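Local coordinates for lectin (Colocasia esculenta, PDB 5T1X), which binds mannose as a GNA-related lectin of the bulb-type family and agglutinates rabbit erythrocytes, at residues G9-T14 with K52-D57; N13-L18 with M27-N32; G81-V86 with L93-P98. One frame throughout, in Å; residues are numbered along the deposited sequence.

Interaction 1 (G9-T14 with K52-D57); sequences GQTLNT and KLTLTD
Leu12 and Leu53 face each other as an antiparallel hydrogen-bonded pair: Leu12 N gives its hydrogen to Leu53 O at 2.9 Å, and the return bond from Leu53 N to Leu12 O is just as short and nearly straight, 174° at the hydrogen. Their side chains leave the same face of the sheet and touch at CB and between the CD2 methyls of Leu12 and Leu53, 4.0 Å apart. In both residues CG stands anti to the backbone N (chi1 near 180°), and the branched chains cross at a slant. Leucine suits both places because this face is buried: Met27 packs on both side chains, and Leu6, Leu61 and Ile63 close in round Leu53.

The other face carries Thr11 and Thr54, the hydroxyl OG1 of Thr11 beside the methyl CG2 of Thr54. Lys52 lies against Thr11, whose CG2 is 3.7 Å from Lys52 CB. Its aliphatic part runs alongside Asn13, CE reaching 3.5 Å from ND2 of Asn13, and its bent end brings NZ to the carbonyl of Asp50.

Beyond Thr11 a water bridges the chains, accepting from Gly9 N and Leu55 N and donating to Gln10 O at 2.7 Å. Gly9 has positive phi (102°), where a CB would press on the preceding carbonyl O. Gln10 OE1 turns back to Leu7 N, and Thr14 OG1 holds the carbonyl of Cys51. Strand 11-12 thus edges the antiparallel sheet continued by 52-55, 61-64 and 70-73, one of three in the beta-prism II fold of GNA-related lectins.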
ATOM      1  N   GLY A   9      -5.319  12.217   0.677  1.00 16.64           N
ATOM      2  CA  GLY A   9      -6.021  12.906   1.757  1.00 16.94           C
ATOM      3  C   GLY A   9      -5.188  13.044   3.022  1.00 20.91           C
ATOM      4  O   GLY A   9      -5.532  13.842   3.897  1.00 22.62           O
ATOM      5  N   GLN A  10      -4.092  12.262   3.144  1.00 15.13           N
ATOM      6  CA  GLN A  10      -3.190  12.351   4.306  1.00 14.84           C
ATOM      7  C   GLN A  10      -2.048  13.338   4.025  1.00 19.53           C
ATOM      8  O   GLN A  10      -1.839  13.731   2.879  1.00 18.96           O
ATOM      9  CB  GLN A  10      -2.633  10.975   4.688  1.00 15.12           C
ATOM     10  CG  GLN A  10      -3.705  10.000   5.157  1.00 18.19           C
ATOM     11  CD  GLN A  10      -3.122   8.651   5.509  1.00 22.22           C
ATOM     12  OE1 GLN A  10      -2.119   8.208   4.951  1.00 14.61           O
ATOM     13  NE2 GLN A  10      -3.755   7.959   6.430  1.00 21.12           N
ATOM     14  N   THR A  11      -1.314  13.737   5.071  1.00 16.89           N
ATOM     15  CA  THR A  11      -0.201  14.670   4.953  1.00 17.75           C
ATOM     16  C   THR A  11       1.046  14.126   5.652  1.00 20.41           C
ATOM     17  O   THR A  11       0.965  13.644   6.786  1.00 20.15           O
ATOM     18  CB  THR A  11      -0.595  16.045   5.568  1.00 25.00           C
ATOM     19  OG1 THR A  11      -1.715  16.604   4.871  1.00 24.74           O
ATOM     20  CG2 THR A  11       0.548  17.056   5.555  1.00 26.66           C
ATOM     21  N   LEU A  12       2.192  14.212   4.965  1.00 16.96           N
ATOM     22  CA  LEU A  12       3.507  13.944   5.542  1.00 16.20           C
ATOM     23  C   LEU A  12       4.022  15.335   5.910  1.00 22.69           C
ATOM     24  O   LEU A  12       4.350  16.137   5.025  1.00 21.61           O
ATOM     25  CB  LEU A  12       4.444  13.159   4.598  1.00 15.59           C
ATOM     26  CG  LEU A  12       5.862  12.836   5.134  1.00 20.08           C
ATOM     27  CD1 LEU A  12       5.824  11.830   6.274  1.00 19.56           C
ATOM     28  CD2 LEU A  12       6.758  12.298   4.026  1.00 22.01           C
ATOM     29  N   ASN A  13       3.946  15.665   7.208  1.00 20.37           N
ATOM     30  CA  ASN A  13       4.311  16.973   7.744  1.00 21.80           C
ATOM     31  C   ASN A  13       5.817  17.244   7.675  1.00 24.26           C
ATOM     32  O   ASN A  13       6.611  16.341   7.389  1.00 22.26           O
ATOM     33  CB  ASN A  13       3.820  17.104   9.187  1.00 27.67           C
ATOM     34  CG  ASN A  13       2.387  17.558   9.288  1.00 59.27           C
ATOM     35  OD1 ASN A  13       1.453  16.749   9.335  1.00 56.67           O
ATOM     36  ND2 ASN A  13       2.182  18.869   9.327  1.00 53.50           N
ATOM     37  N   THR A  14       6.195  18.512   7.943  1.00 21.40           N
ATOM     38  CA  THR A  14       7.568  19.008   7.945  1.00 21.70           C
ATOM     39  C   THR A  14       8.415  18.175   8.905  1.00 23.90           C
ATOM     40  O   THR A  14       8.019  17.948  10.050  1.00 23.78           O
ATOM     41  CB  THR A  14       7.576  20.504   8.298  1.00 26.93           C
ATOM     42  OG1 THR A  14       6.530  21.154   7.571  1.00 25.97           O
ATOM     43  CG2 THR A  14       8.900  21.172   7.987  1.00 29.00           C
ATOM     44  N   LYS A  52       4.979  20.499   3.280  1.00 24.62           N
ATOM     45  CA  LYS A  52       4.244  19.252   3.516  1.00 22.72           C
ATOM     46  C   LYS A  52       4.038  18.480   2.221  1.00 24.04           C
ATOM     47  O   LYS A  52       3.909  19.084   1.154  1.00 25.17           O
ATOM     48  CB  LYS A  52       2.869  19.581   4.133  1.00 26.48           C
ATOM     49  CG  LYS A  52       2.917  20.232   5.519  1.00 37.96           C
ATOM     50  CD  LYS A  52       1.626  20.984   5.835  1.00 46.72           C
ATOM     51  CE  LYS A  52       1.637  21.629   7.204  1.00 59.32           C
ATOM     52  NZ  LYS A  52       2.596  22.766   7.286  1.00 69.05           N
ATOM     53  N   LEU A  53       3.958  17.145   2.324  1.00 18.96           N
ATOM     54  CA  LEU A  53       3.713  16.256   1.193  1.00 18.06           C
ATOM     55  C   LEU A  53       2.290  15.744   1.267  1.00 20.60           C
ATOM     56  O   LEU A  53       1.849  15.296   2.326  1.00 19.98           O
ATOM     57  CB  LEU A  53       4.716  15.077   1.187  1.00 16.82           C
ATOM     58  CG  LEU A  53       4.608  14.066   0.036  1.00 19.67           C
ATOM     59  CD1 LEU A  53       4.969  14.690  -1.313  1.00 20.69           C
ATOM     60  CD2 LEU A  53       5.493  12.864   0.294  1.00 20.44           C
ATOM     61  N   THR A  54       1.562  15.838   0.148  1.00 18.14           N
ATOM     62  CA  THR A  54       0.190  15.345   0.044  1.00 17.71           C
ATOM     63  C   THR A  54       0.056  14.504  -1.228  1.00 19.31           C
ATOM     64  O   THR A  54       0.938  14.513  -2.096  1.00 17.74           O
ATOM     65  CB  THR A  54      -0.851  16.485   0.082  1.00 25.30           C
ATOM     66  OG1 THR A  54      -0.562  17.443  -0.933  1.00 25.29           O
ATOM     67  CG2 THR A  54      -0.976  17.142   1.463  1.00 26.61           C
ATOM     68  N   LEU A  55      -1.043  13.767  -1.321  1.00 15.78           N
ATOM     69  CA  LEU A  55      -1.338  12.924  -2.472  1.00 14.09           C
ATOM     70  C   LEU A  55      -2.757  13.242  -2.905  1.00 17.60           C
ATOM     71  O   LEU A  55      -3.678  13.117  -2.102  1.00 16.94           O
ATOM     72  CB  LEU A  55      -1.145  11.443  -2.094  1.00 13.21           C
ATOM     73  CG  LEU A  55      -1.413  10.368  -3.161  1.00 15.33           C
ATOM     74  CD1 LEU A  55      -0.424  10.462  -4.312  1.00 15.77           C
ATOM     75  CD2 LEU A  55      -1.321   8.986  -2.543  1.00 12.43           C
ATOM     76  N   THR A  56      -2.926  13.730  -4.138  1.00 15.85           N
ATOM     77  CA  THR A  56      -4.252  14.121  -4.642  1.00 15.78           C
ATOM     78  C   THR A  56      -5.135  12.899  -4.916  1.00 19.03           C
ATOM     79  O   THR A  56      -4.655  11.761  -4.943  1.00 17.59           O
ATOM     80  CB  THR A  56      -4.150  14.999  -5.906  1.00 21.08           C
ATOM     81  OG1 THR A  56      -3.780  14.210  -7.039  1.00 19.46           O
ATOM     82  CG2 THR A  56      -3.208  16.168  -5.741  1.00 19.79           C
ATOM     83  N   ASP A  57      -6.441  13.160  -5.148  1.00 16.91           N
ATOM     84  CA  ASP A  57      -7.436  12.136  -5.478  1.00 17.28           C
ATOM     85  C   ASP A  57      -7.215  11.596  -6.896  1.00 19.78           C
ATOM     86  O   ASP A  57      -7.921  10.683  -7.308  1.00 18.77           O
ATOM     87  CB  ASP A  57      -8.861  12.700  -5.324  1.00 19.88           C
ATOM     88  CG  ASP A  57      -9.236  13.087  -3.902  1.00 31.18           C
ATOM     89  OD1 ASP A  57      -8.599  12.569  -2.953  1.00 29.34           O
ATOM     90  OD2 ASP A  57     -10.193  13.878  -3.735  1.00 36.89           O
TER
HETATM   91  O   HOH W   1      -3.215  14.288   0.678  1.00 15.73           O

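Interaction 2 (N13-L18 with M27-N32); sequences NTDGHL and MQNDCN
Residues Gln28 to Asn32 of the mannose site meet the turn Asn13 to Gly16 through Asp15, Thr14 and Asn29. Asp15 N bonds to Met27 O at 2.7 Å, and Met27 N answers to Gly16 O. Next to this backbone pair the Asp15 carboxylate reaches Asn29, whose ND2 lies 2.8 Å from Asp15 OD1. That bond is weak and bent, as is the one from Asn29 N to OD1; the one from ND2 to OD2 is straighter but long, and also weak. Carboxylate and amide planes stand 79° apart. With CG between the backbone N and the carbonyl carbon (chi1 52°), the Asn29 amide lies on the Asp15 side. Beside them, Thr14 CG2 touches Asn29 CA at 3.7 Å.

Asn13 to Gly16 form a type II turn in which Asp15 has positive phi (67°). A CB on Gly16 would run into Asn13 O, which explains the glycine. Gln28 to Asn32 open the QxDxNxVxY carbohydrate-binding motif, which ends at Tyr36, and a type I turn runs from Gln28 to Cys31. Asp30 OD1 takes Gln28 NE2 at 3.0 Å and Asn32 N at 3.1 Å, from opposite faces of the carboxylate plane; the second bond closes an Asx turn. Asp30 thereby ties Gln28 and Asn32, fellow residues of the mannose site, to itself, while Gln28 OE1 bonds to Tyr36 OH, Asn32 ND2 to Gln41 OE1, and Cys31 is disulfide-linked to Cys51.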
ATOM      1  N   ASN A  13       3.946  15.665   7.208  1.00 20.37           N
ATOM      2  CA  ASN A  13       4.311  16.973   7.744  1.00 21.80           C
ATOM      3  C   ASN A  13       5.817  17.244   7.675  1.00 24.26           C
ATOM      4  O   ASN A  13       6.611  16.341   7.389  1.00 22.26           O
ATOM      5  CB  ASN A  13       3.820  17.104   9.187  1.00 27.67           C
ATOM      6  CG  ASN A  13       2.387  17.558   9.288  1.00 59.27           C
ATOM      7  OD1 ASN A  13       1.453  16.749   9.335  1.00 56.67           O
ATOM      8  ND2 ASN A  13       2.182  18.869   9.327  1.00 53.50           N
ATOM      9  N   THR A  14       6.195  18.512   7.943  1.00 21.40           N
ATOM     10  CA  THR A  14       7.568  19.008   7.945  1.00 21.70           C
ATOM     11  C   THR A  14       8.415  18.175   8.905  1.00 23.90           C
ATOM     12  O   THR A  14       8.019  17.948  10.050  1.00 23.78           O
ATOM     13  CB  THR A  14       7.576  20.504   8.298  1.00 26.93           C
ATOM     14  OG1 THR A  14       6.530  21.154   7.571  1.00 25.97           O
ATOM     15  CG2 THR A  14       8.900  21.172   7.987  1.00 29.00           C
ATOM     16  N   ASP A  15       9.556  17.679   8.395  1.00 21.17           N
ATOM     17  CA  ASP A  15      10.553  16.820   9.050  1.00 21.75           C
ATOM     18  C   ASP A  15       9.977  15.420   9.368  1.00 24.05           C
ATOM     19  O   ASP A  15      10.559  14.678  10.162  1.00 23.46           O
ATOM     20  CB  ASP A  15      11.167  17.487  10.301  1.00 25.49           C
ATOM     21  CG  ASP A  15      11.997  18.720   9.989  1.00 41.72           C
ATOM     22  OD1 ASP A  15      12.830  18.657   9.051  1.00 44.22           O
ATOM     23  OD2 ASP A  15      11.835  19.737  10.696  1.00 46.80           O
ATOM     24  N   GLY A  16       8.898  15.050   8.674  1.00 19.82           N
ATOM     25  CA  GLY A  16       8.248  13.752   8.818  1.00 18.46           C
ATOM     26  C   GLY A  16       8.921  12.679   7.985  1.00 19.89           C
ATOM     27  O   GLY A  16       9.625  12.983   7.016  1.00 18.67           O
ATOM     28  N   HIS A  17       8.705  11.412   8.364  1.00 15.87           N
ATOM     29  CA  HIS A  17       9.294  10.268   7.669  1.00 14.40           C
ATOM     30  C   HIS A  17       8.312   9.214   7.227  1.00 16.26           C
ATOM     31  O   HIS A  17       7.310   8.963   7.894  1.00 15.16           O
ATOM     32  CB  HIS A  17      10.268   9.516   8.595  1.00 14.73           C
ATOM     33  CG  HIS A  17      11.404  10.306   9.150  1.00 18.79           C
ATOM     34  ND1 HIS A  17      12.700  10.077   8.745  1.00 20.85           N
ATOM     35  CD2 HIS A  17      11.413  11.214  10.146  1.00 21.43           C
ATOM     36  CE1 HIS A  17      13.454  10.879   9.475  1.00 21.34           C
ATOM     37  NE2 HIS A  17      12.720  11.591  10.323  1.00 21.96           N
ATOM     38  N   LEU A  18       8.685   8.520   6.147  1.00 12.90           N
ATOM     39  CA  LEU A  18       8.203   7.215   5.700  1.00 12.59           C
ATOM     40  C   LEU A  18       9.441   6.343   5.727  1.00 15.97           C
ATOM     41  O   LEU A  18      10.493   6.817   5.298  1.00 16.93           O
ATOM     42  CB  LEU A  18       7.534   7.204   4.323  1.00 12.98           C
ATOM     43  CG  LEU A  18       6.229   7.981   4.108  1.00 18.02           C
ATOM     44  CD1 LEU A  18       5.651   7.623   2.758  1.00 19.58           C
ATOM     45  CD2 LEU A  18       5.182   7.684   5.188  1.00 19.19           C
ATOM     46  N   MET A  27      10.429  14.493   4.373  1.00 17.00           N
ATOM     47  CA  MET A  27       9.898  15.772   3.892  1.00 17.51           C
ATOM     48  C   MET A  27      10.615  16.803   4.742  1.00 23.12           C
ATOM     49  O   MET A  27      10.231  17.030   5.882  1.00 24.05           O
ATOM     50  CB  MET A  27       8.357  15.827   4.011  1.00 18.75           C
ATOM     51  CG  MET A  27       7.747  17.181   3.640  1.00 22.05           C
ATOM     52  SD  MET A  27       7.861  17.580   1.882  1.00 24.91           S
ATOM     53  CE  MET A  27       9.294  18.662   1.890  1.00 23.53           C
ATOM     54  N   GLN A  28      11.723  17.337   4.248  1.00 21.03           N
ATOM     55  CA  GLN A  28      12.589  18.174   5.077  1.00 22.21           C
ATOM     56  C   GLN A  28      12.106  19.607   5.277  1.00 28.27           C
ATOM     57  O   GLN A  28      11.301  20.111   4.492  1.00 27.72           O
ATOM     58  CB  GLN A  28      14.008  18.190   4.517  1.00 24.29           C
ATOM     59  CG  GLN A  28      14.605  16.794   4.458  1.00 20.96           C
ATOM     60  CD  GLN A  28      16.003  16.720   3.900  1.00 32.47           C
ATOM     61  OE1 GLN A  28      16.702  15.747   4.142  1.00 27.52           O
ATOM     62  NE2 GLN A  28      16.441  17.708   3.125  1.00 26.93           N
ATOM     63  N   ASN A  29      12.636  20.259   6.345  1.00 27.65           N
ATOM     64  CA  ASN A  29      12.338  21.647   6.719  1.00 29.55           C
ATOM     65  C   ASN A  29      12.878  22.634   5.671  1.00 36.21           C
ATOM     66  O   ASN A  29      12.399  23.770   5.609  1.00 37.71           O
ATOM     67  CB  ASN A  29      12.856  21.988   8.126  1.00 32.78           C
ATOM     68  CG  ASN A  29      14.308  21.673   8.388  1.00 62.91           C
ATOM     69  OD1 ASN A  29      15.220  22.206   7.746  1.00 60.37           O
ATOM     70  ND2 ASN A  29      14.556  20.854   9.401  1.00 56.60           N
ATOM     71  N   ASP A  30      13.827  22.184   4.815  1.00 32.35           N
ATOM     72  CA  ASP A  30      14.374  22.995   3.726  1.00 33.29           C
ATOM     73  C   ASP A  30      13.548  22.781   2.428  1.00 36.35           C
ATOM     74  O   ASP A  30      14.010  23.129   1.347  1.00 37.04           O
ATOM     75  CB  ASP A  30      15.885  22.711   3.510  1.00 35.26           C
ATOM     76  CG  ASP A  30      16.277  21.380   2.873  1.00 38.23           C
ATOM     77  OD1 ASP A  30      15.395  20.505   2.720  1.00 37.28           O
ATOM     78  OD2 ASP A  30      17.470  21.213   2.538  1.00 37.41           O
ATOM     79  N   CYS A  31      12.336  22.182   2.546  1.00 30.97           N
ATOM     80  CA  CYS A  31      11.370  21.909   1.469  1.00 29.13           C
ATOM     81  C   CYS A  31      11.863  20.842   0.460  1.00 30.75           C
ATOM     82  O   CYS A  31      11.192  20.630  -0.556  1.00 29.97           O
ATOM     83  CB  CYS A  31      10.950  23.193   0.754  1.00 30.83           C
ATOM     84  SG  CYS A  31       9.226  23.203   0.207  0.70 34.45           S
ATOM     85  N   ASN A  32      12.992  20.156   0.740  1.00 26.01           N
ATOM     86  CA  ASN A  32      13.472  19.085  -0.138  1.00 24.74           C
ATOM     87  C   ASN A  32      12.918  17.736   0.329  1.00 25.64           C
ATOM     88  O   ASN A  32      12.962  17.436   1.519  1.00 25.10           O
ATOM     89  CB  ASN A  32      15.007  19.034  -0.201  1.00 23.97           C
ATOM     90  CG  ASN A  32      15.575  18.300  -1.403  1.00 34.13           C
ATOM     91  OD1 ASN A  32      14.879  17.970  -2.361  1.00 31.37           O
ATOM     92  ND2 ASN A  32      16.879  18.079  -1.408  1.00 28.76           N
TER

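Interaction 3 (G81-V86 with L93-P98); sequences GNYAAV and LVVFGP
Ala84 O accepts from Phe96 N at 2.8 Å with an almost straight N-H (178°), and Ala84 N returns a bond to Phe96 O. Two residues further on, Val86 and Val94 repeat the exchange, Val86 N reaching Val94 O at 2.8 Å. Between these hydrogen-bonded pairs Ala85 and Val95 form a non-hydrogen-bonded pair with CA atoms only 4.2 Å apart, and the small alanine CB rests against Val95 CG2.

One face carries Ala84, Val86, Val94 and Phe96. Val86 CB meets the edge of the Phe96 ring at CE2, 4.0 Å away, while Val94 CG1 lies 3.5 Å above one face of that ring, toward its rim. The two strands, 84-88 and 92-103, make a beta hairpin, and an antiparallel ladder from Val94 to Phe96 carries its sheet into the partner chain; Val89 of that chain packs on Phe96, and Ala104 of that chain on Val94. The opposite face turns to the chain's own core, where Leu61 covers Ala85, Leu93 and Val95.

Past the last paired residues, Tyr83 CG stands anti to the carbonyl carbon (chi1 -72°), and the ring lies alongside Gly97 and Pro98. Pro98, preceded by a cis peptide bond, sets its CA over the Tyr83 ring in a CH-pi contact, 4.1 Å from the centroid. Gly97 packs its CA 3.3 Å from Tyr83 CD1; a side chain there would clash with the ring. Tyr83 OH is anchored on Val79 O.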
ATOM      1  N   GLY A  81     -10.086   8.901  -7.384  1.00 13.97           N
ATOM      2  CA  GLY A  81     -10.249   7.759  -6.498  1.00 12.65           C
ATOM      3  C   GLY A  81      -9.293   7.817  -5.333  1.00 16.41           C
ATOM      4  O   GLY A  81      -8.814   8.898  -4.975  1.00 16.88           O
ATOM      5  N   ASN A  82      -9.030   6.645  -4.736  1.00 11.30           N
ATOM      6  CA  ASN A  82      -8.156   6.473  -3.569  1.00 11.11           C
ATOM      7  C   ASN A  82      -6.823   5.910  -4.002  1.00 13.55           C
ATOM      8  O   ASN A  82      -6.779   4.861  -4.650  1.00 12.61           O
ATOM      9  CB  ASN A  82      -8.815   5.539  -2.538  1.00 12.94           C
ATOM     10  CG  ASN A  82     -10.155   6.013  -2.027  1.00 34.54           C
ATOM     11  OD1 ASN A  82     -10.328   7.164  -1.640  1.00 25.68           O
ATOM     12  ND2 ASN A  82     -11.129   5.122  -1.993  1.00 33.53           N
ATOM     13  N   TYR A  83      -5.737   6.600  -3.632  1.00 11.46           N
ATOM     14  CA  TYR A  83      -4.383   6.213  -4.021  1.00 11.00           C
ATOM     15  C   TYR A  83      -3.517   5.974  -2.801  1.00 13.70           C
ATOM     16  O   TYR A  83      -3.859   6.406  -1.696  1.00 12.71           O
ATOM     17  CB  TYR A  83      -3.763   7.313  -4.910  1.00 10.67           C
ATOM     18  CG  TYR A  83      -4.376   7.349  -6.294  1.00 11.67           C
ATOM     19  CD1 TYR A  83      -3.747   6.733  -7.369  1.00 12.86           C
ATOM     20  CD2 TYR A  83      -5.599   7.975  -6.523  1.00 12.35           C
ATOM     21  CE1 TYR A  83      -4.332   6.713  -8.635  1.00 12.84           C
ATOM     22  CE2 TYR A  83      -6.209   7.935  -7.778  1.00 13.63           C
ATOM     23  CZ  TYR A  83      -5.567   7.301  -8.830  1.00 16.67           C
ATOM     24  OH  TYR A  83      -6.138   7.247 -10.072  1.00 14.38           O
ATOM     25  N   ALA A  84      -2.386   5.307  -3.010  1.00  9.78           N
ATOM     26  CA  ALA A  84      -1.428   5.047  -1.935  1.00  8.35           C
ATOM     27  C   ALA A  84      -0.001   5.209  -2.447  1.00 12.66           C
ATOM     28  O   ALA A  84       0.357   4.594  -3.456  1.00 11.95           O
ATOM     29  CB  ALA A  84      -1.633   3.644  -1.373  1.00  8.90           C
ATOM     30  N   ALA A  85       0.801   6.044  -1.768  1.00 10.96           N
ATOM     31  CA  ALA A  85       2.229   6.208  -2.057  1.00 11.73           C
ATOM     32  C   ALA A  85       2.944   5.332  -1.051  1.00 13.67           C
ATOM     33  O   ALA A  85       2.788   5.545   0.150  1.00 12.42           O
ATOM     34  CB  ALA A  85       2.661   7.662  -1.947  1.00 12.79           C
ATOM     35  N   VAL A  86       3.624   4.283  -1.525  1.00  9.96           N
ATOM     36  CA  VAL A  86       4.213   3.250  -0.667  1.00  9.18           C
ATOM     37  C   VAL A  86       5.717   3.204  -0.811  1.00 12.94           C
ATOM     38  O   VAL A  86       6.232   3.227  -1.929  1.00 11.99           O
ATOM     39  CB  VAL A  86       3.586   1.866  -1.017  1.00 12.83           C
ATOM     40  CG1 VAL A  86       4.201   0.733  -0.189  1.00 13.45           C
ATOM     41  CG2 VAL A  86       2.074   1.888  -0.838  1.00 12.53           C
ATOM     42  N   LEU A  93       9.947   4.831  -3.934  1.00 14.07           N
ATOM     43  CA  LEU A  93       8.631   5.323  -3.527  1.00 12.93           C
ATOM     44  C   LEU A  93       7.739   5.162  -4.740  1.00 15.81           C
ATOM     45  O   LEU A  93       8.103   5.602  -5.832  1.00 15.49           O
ATOM     46  CB  LEU A  93       8.678   6.779  -3.021  1.00 13.50           C
ATOM     47  CG  LEU A  93       7.329   7.419  -2.678  1.00 17.23           C
ATOM     48  CD1 LEU A  93       6.742   6.833  -1.395  1.00 17.05           C
ATOM     49  CD2 LEU A  93       7.463   8.925  -2.564  1.00 19.96           C
ATOM     50  N   VAL A  94       6.622   4.462  -4.572  1.00 12.70           N
ATOM     51  CA  VAL A  94       5.729   4.133  -5.682  1.00 12.36           C
ATOM     52  C   VAL A  94       4.309   4.577  -5.372  1.00 13.69           C
ATOM     53  O   VAL A  94       3.792   4.273  -4.294  1.00 12.20           O
ATOM     54  CB  VAL A  94       5.765   2.596  -5.989  1.00 15.31           C
ATOM     55  CG1 VAL A  94       4.947   2.256  -7.229  1.00 14.34           C
ATOM     56  CG2 VAL A  94       7.196   2.069  -6.144  1.00 15.91           C
ATOM     57  N   VAL A  95       3.653   5.213  -6.352  1.00 10.62           N
ATOM     58  CA  VAL A  95       2.248   5.591  -6.214  1.00  9.39           C
ATOM     59  C   VAL A  95       1.423   4.520  -6.893  1.00 11.50           C
ATOM     60  O   VAL A  95       1.598   4.291  -8.086  1.00 11.91           O
ATOM     61  CB  VAL A  95       1.929   6.991  -6.798  1.00 12.63           C
ATOM     62  CG1 VAL A  95       0.436   7.301  -6.679  1.00 11.70           C
ATOM     63  CG2 VAL A  95       2.758   8.082  -6.138  1.00 12.49           C
ATOM     64  N   PHE A  96       0.509   3.883  -6.141  1.00  8.44           N
ATOM     65  CA  PHE A  96      -0.402   2.857  -6.655  1.00  8.45           C
ATOM     66  C   PHE A  96      -1.816   3.338  -6.622  1.00 11.82           C
ATOM     67  O   PHE A  96      -2.261   3.844  -5.587  1.00 11.44           O
ATOM     68  CB  PHE A  96      -0.334   1.604  -5.774  1.00  8.58           C
ATOM     69  CG  PHE A  96       0.976   0.856  -5.749  1.00  8.86           C
ATOM     70  CD1 PHE A  96       1.209  -0.192  -6.624  1.00 10.66           C
ATOM     71  CD2 PHE A  96       1.939   1.145  -4.788  1.00 11.01           C
ATOM     72  CE1 PHE A  96       2.407  -0.910  -6.578  1.00 12.18           C
ATOM     73  CE2 PHE A  96       3.131   0.413  -4.729  1.00 13.39           C
ATOM     74  CZ  PHE A  96       3.358  -0.607  -5.624  1.00 12.05           C
ATOM     75  N   GLY A  97      -2.555   3.115  -7.702  1.00  8.44           N
ATOM     76  CA  GLY A  97      -3.962   3.449  -7.660  1.00  8.16           C
ATOM     77  C   GLY A  97      -4.681   3.489  -8.983  1.00 11.88           C
ATOM     78  O   GLY A  97      -4.043   3.445 -10.040  1.00 10.82           O
ATOM     79  N   PRO A  98      -6.024   3.646  -8.938  1.00  8.48           N
ATOM     80  CA  PRO A  98      -6.879   3.751  -7.739  1.00  8.37           C
ATOM     81  C   PRO A  98      -7.092   2.406  -7.049  1.00 12.85           C
ATOM     82  O   PRO A  98      -6.637   1.375  -7.535  1.00 13.97           O
ATOM     83  CB  PRO A  98      -8.199   4.294  -8.306  1.00 10.85           C
ATOM     84  CG  PRO A  98      -8.259   3.694  -9.681  1.00 15.34           C
ATOM     85  CD  PRO A  98      -6.828   3.708 -10.177  1.00 11.12           C
TER

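Each contact belongs to a different antiparallel sheet of one bulb-type lectin domain, interaction 2 at the end of its sheet, where strand becomes loop. Interactions 1 and 2 start from the same part of the chain and share Asn13 and Thr14; their centres are 11 Å apart, and Met27 SD packs against the backbone of Lys52 and Leu53. Interaction 3 follows later, its centre 12 Å from that of interaction 1, which it meets where Asp57 O lies 2.8 Å from Gly81 N, a probable hydrogen bond. Interactions 2 and 3, 19 Å apart between centres, lie on opposite sides of the chain's centre: the former holds mannose-binding residues, the latter continues into the partner chain.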